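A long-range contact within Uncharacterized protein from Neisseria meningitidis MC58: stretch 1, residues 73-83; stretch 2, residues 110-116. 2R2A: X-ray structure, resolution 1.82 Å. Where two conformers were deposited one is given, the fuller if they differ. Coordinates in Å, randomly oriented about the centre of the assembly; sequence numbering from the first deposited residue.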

# COMPACT_ATOMS: atom_id res chain seq x y z
N SER A 73 6.85 -2.50 -14.40
CA SER A 73 7.38 -1.42 -13.61
C SER A 73 6.21 -0.78 -12.87
O SER A 73 5.11 -0.67 -13.44
CB SER A 73 8.05 -0.39 -14.52
OG SER A 73 8.42 0.76 -13.77
N ALA A 74 6.44 -0.34 -11.63
CA ALA A 74 5.40 0.40 -10.93
C ALA A 74 5.18 1.75 -11.62
O ALA A 74 4.15 2.41 -11.41
CB ALA A 74 5.76 0.61 -9.44
N HIS A 75 6.17 2.16 -12.43
CA HIS A 75 6.22 3.52 -12.94
C HIS A 75 5.30 3.81 -14.11
O HIS A 75 4.95 4.96 -14.33
CB HIS A 75 7.67 3.98 -13.17
CG HIS A 75 8.46 4.03 -11.89
ND1 HIS A 75 8.47 5.14 -11.07
CD2 HIS A 75 9.21 3.09 -11.28
CE1 HIS A 75 9.22 4.88 -10.00
NE2 HIS A 75 9.67 3.64 -10.10
N ASP A 76 4.88 2.77 -14.84
CA ASP A 76 3.85 2.97 -15.84
C ASP A 76 2.59 2.16 -15.50
O ASP A 76 1.94 1.64 -16.40
CB ASP A 76 4.36 2.64 -17.25
CG ASP A 76 4.92 1.24 -17.37
OD1 ASP A 76 4.87 0.45 -16.40
OD2 ASP A 76 5.42 0.92 -18.47
N MSE A 77 2.26 2.10 -14.21
CA MSE A 77 1.06 1.42 -13.73
C MSE A 77 -0.18 2.00 -14.39
O MSE A 77 -1.13 1.27 -14.66
CB MSE A 77 0.93 1.57 -12.21
CG MSE A 77 -0.10 0.62 -11.56
SE MSE A 77 -0.07 0.82 -9.62
CE MSE A 77 1.68 0.07 -9.26
N TYR A 78 -0.16 3.31 -14.65
CA TYR A 78 -1.26 3.97 -15.31
C TYR A 78 -1.61 3.30 -16.66
O TYR A 78 -2.74 3.39 -17.11
CB TYR A 78 -0.97 5.47 -15.49
CG TYR A 78 0.13 5.79 -16.48
CD1 TYR A 78 1.48 5.83 -16.09
CD2 TYR A 78 -0.18 6.10 -17.81
CE1 TYR A 78 2.49 6.14 -17.01
CE2 TYR A 78 0.82 6.39 -18.73
CZ TYR A 78 2.14 6.42 -18.33
OH TYR A 78 3.10 6.71 -19.26
N GLU A 79 -0.63 2.63 -17.27
CA GLU A 79 -0.83 1.95 -18.55
C GLU A 79 -1.42 0.55 -18.32
O GLU A 79 -2.60 0.33 -18.61
CB GLU A 79 0.47 1.86 -19.35
CG GLU A 79 0.96 3.17 -19.97
CD GLU A 79 2.08 2.98 -21.01
OE1 GLU A 79 2.66 3.99 -21.48
OE2 GLU A 79 2.38 1.82 -21.38
N TRP A 80 -0.61 -0.38 -17.81
CA TRP A 80 -1.03 -1.77 -17.64
C TRP A 80 -2.18 -2.04 -16.65
O TRP A 80 -2.82 -3.08 -16.76
CB TRP A 80 0.16 -2.67 -17.30
CG TRP A 80 1.01 -2.25 -16.12
CD1 TRP A 80 2.14 -1.49 -16.17
CD2 TRP A 80 0.84 -2.62 -14.73
NE1 TRP A 80 2.67 -1.34 -14.91
CE2 TRP A 80 1.91 -2.02 -14.01
CE3 TRP A 80 -0.10 -3.39 -14.02
CZ2 TRP A 80 2.06 -2.17 -12.62
CZ3 TRP A 80 0.05 -3.53 -12.64
CH2 TRP A 80 1.12 -2.91 -11.95
N ILE A 81 -2.42 -1.15 -15.67
CA ILE A 81 -3.51 -1.35 -14.71
C ILE A 81 -4.91 -1.33 -15.37
O ILE A 81 -5.88 -1.90 -14.82
CB ILE A 81 -3.45 -0.39 -13.47
CG1 ILE A 81 -4.09 -1.03 -12.24
CG2 ILE A 81 -4.14 0.93 -13.74
CD1 ILE A 81 -3.29 -2.18 -11.59
N LYS A 82 -5.01 -0.71 -16.55
CA LYS A 82 -6.30 -0.55 -17.24
C LYS A 82 -6.64 -1.74 -18.14
O LYS A 82 -7.76 -1.83 -18.69
CB LYS A 82 -6.34 0.78 -18.00
CG LYS A 82 -5.69 1.90 -17.18
CD LYS A 82 -6.31 3.28 -17.33
CE LYS A 82 -5.85 4.15 -16.12
NZ LYS A 82 -5.72 5.60 -16.44
N LYS A 83 -5.69 -2.67 -18.28
CA LYS A 83 -5.94 -3.84 -19.12
C LYS A 83 -6.73 -4.95 -18.44
O LYS A 83 -6.43 -5.31 -17.29
CB LYS A 83 -4.68 -4.34 -19.82
CG LYS A 83 -3.59 -4.99 -19.00
CD LYS A 83 -2.36 -5.14 -19.92
CE LYS A 83 -1.10 -5.53 -19.15
NZ LYS A 83 0.13 -5.06 -19.88
N PRO A 110 2.10 14.08 -12.89
CA PRO A 110 2.53 13.00 -13.79
C PRO A 110 1.39 12.05 -14.12
O PRO A 110 0.44 11.93 -13.36
CB PRO A 110 3.59 12.25 -12.98
CG PRO A 110 3.96 13.15 -11.86
CD PRO A 110 2.74 13.96 -11.57
N GLU A 111 1.50 11.37 -15.25
CA GLU A 111 0.49 10.41 -15.66
C GLU A 111 0.29 9.30 -14.62
O GLU A 111 -0.84 8.88 -14.38
CB GLU A 111 0.84 9.82 -17.01
CG GLU A 111 0.53 10.76 -18.15
CD GLU A 111 0.46 10.03 -19.45
OE1 GLU A 111 -0.48 9.21 -19.63
OE2 GLU A 111 1.35 10.27 -20.29
N ASN A 112 1.39 8.85 -14.00
CA ASN A 112 1.30 7.77 -12.97
C ASN A 112 0.66 8.19 -11.64
O ASN A 112 0.39 7.35 -10.76
CB ASN A 112 2.66 7.09 -12.74
CG ASN A 112 2.48 5.64 -12.26
OD1 ASN A 112 1.67 4.90 -12.80
ND2 ASN A 112 3.26 5.24 -11.25
N VAL A 113 0.38 9.48 -11.50
CA VAL A 113 -0.39 10.01 -10.39
C VAL A 113 -1.82 10.34 -10.82
O VAL A 113 -2.75 10.08 -10.07
CB VAL A 113 0.28 11.28 -9.77
CG1 VAL A 113 -0.60 11.99 -8.73
CG2 VAL A 113 1.65 10.94 -9.16
N GLN A 114 -1.98 10.92 -12.03
CA GLN A 114 -3.28 11.42 -12.51
C GLN A 114 -4.40 10.38 -12.43
O GLN A 114 -5.57 10.72 -12.19
CB GLN A 114 -3.19 11.93 -13.97
CG GLN A 114 -2.31 13.16 -14.14
CD GLN A 114 -2.31 13.74 -15.54
OE1 GLN A 114 -2.48 13.03 -16.53
NE2 GLN A 114 -2.08 15.05 -15.62
N TRP A 115 -4.04 9.13 -12.68
CA TRP A 115 -5.02 8.04 -12.75
C TRP A 115 -5.59 7.63 -11.40
O TRP A 115 -6.64 7.00 -11.33
CB TRP A 115 -4.42 6.82 -13.45
CG TRP A 115 -3.45 6.06 -12.62
CD1 TRP A 115 -2.13 6.34 -12.46
CD2 TRP A 115 -3.72 4.89 -11.82
NE1 TRP A 115 -1.55 5.43 -11.60
CE2 TRP A 115 -2.50 4.53 -11.19
CE3 TRP A 115 -4.87 4.13 -11.56
CZ2 TRP A 115 -2.39 3.43 -10.34
CZ3 TRP A 115 -4.76 3.03 -10.70
CH2 TRP A 115 -3.53 2.70 -10.10
N LEU A 116 -4.88 7.99 -10.32
CA LEU A 116 -5.22 7.52 -9.01
C LEU A 116 -6.59 7.96 -8.60
O LEU A 116 -7.33 7.19 -7.96
CB LEU A 116 -4.19 7.97 -7.96
CG LEU A 116 -2.80 7.35 -8.08
CD1 LEU A 116 -1.88 7.97 -7.06
CD2 LEU A 116 -2.85 5.86 -7.88
O HOH W 1 5.57 6.84 -10.53

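What fills the apolar centre of the contact? The indole of Trp115, whose CA-to-CB bond points toward the first stretch, is buried against three of its residues. Ile81 lays its methyl over one face of the ring, CG2 standing 4.0 Å from the centroid of the six-membered ring of Trp115, close to the ring normal: a CH-pi contact. Tyr78 adds its CB, 3.4 Å from Trp115 CD1. Selenomethionine Met77 starts toward the second stretch and its end leads away, yet SE still touches the indole, obliquely, 3.6 Å from Trp115 CZ2.

How does the tyrosine ring extend this packing? The p rotamer of Tyr78 sets its ring beside Glu111, whose CB sits almost squarely over the face, 3.7 Å from the centroid of the Tyr78 ring. Here the aliphatic base of an acidic side chain serves as the apolar partner, meeting the pi cloud through its C-H bonds.

Where do the backbones come closest, and what binds them? Tyr78 CA and Asn112 CA are 5.1 Å apart, each within a short helical segment. The buried Asn112 amide reaches across with both its polar atoms: ND2 donates to Ala74 O at 3.0 Å, while OD1 accepts from Tyr78 N, also at 3.0 Å. One side chain thereby ties together main-chain groups at the loop and the helical segment that follows it.

What lies at the polar edge? A water accepts a hydrogen bond from Asn112 ND2, the water oxygen lying 2.9 Å from that nitrogen, and a weak bond links it to His75 ND1 at 3.4 Å, bridging the stretches. Elsewhere on the margin, exposed Lys82 brings its NZ to 3.5 Å from Trp115 CB, leaning against the tryptophan.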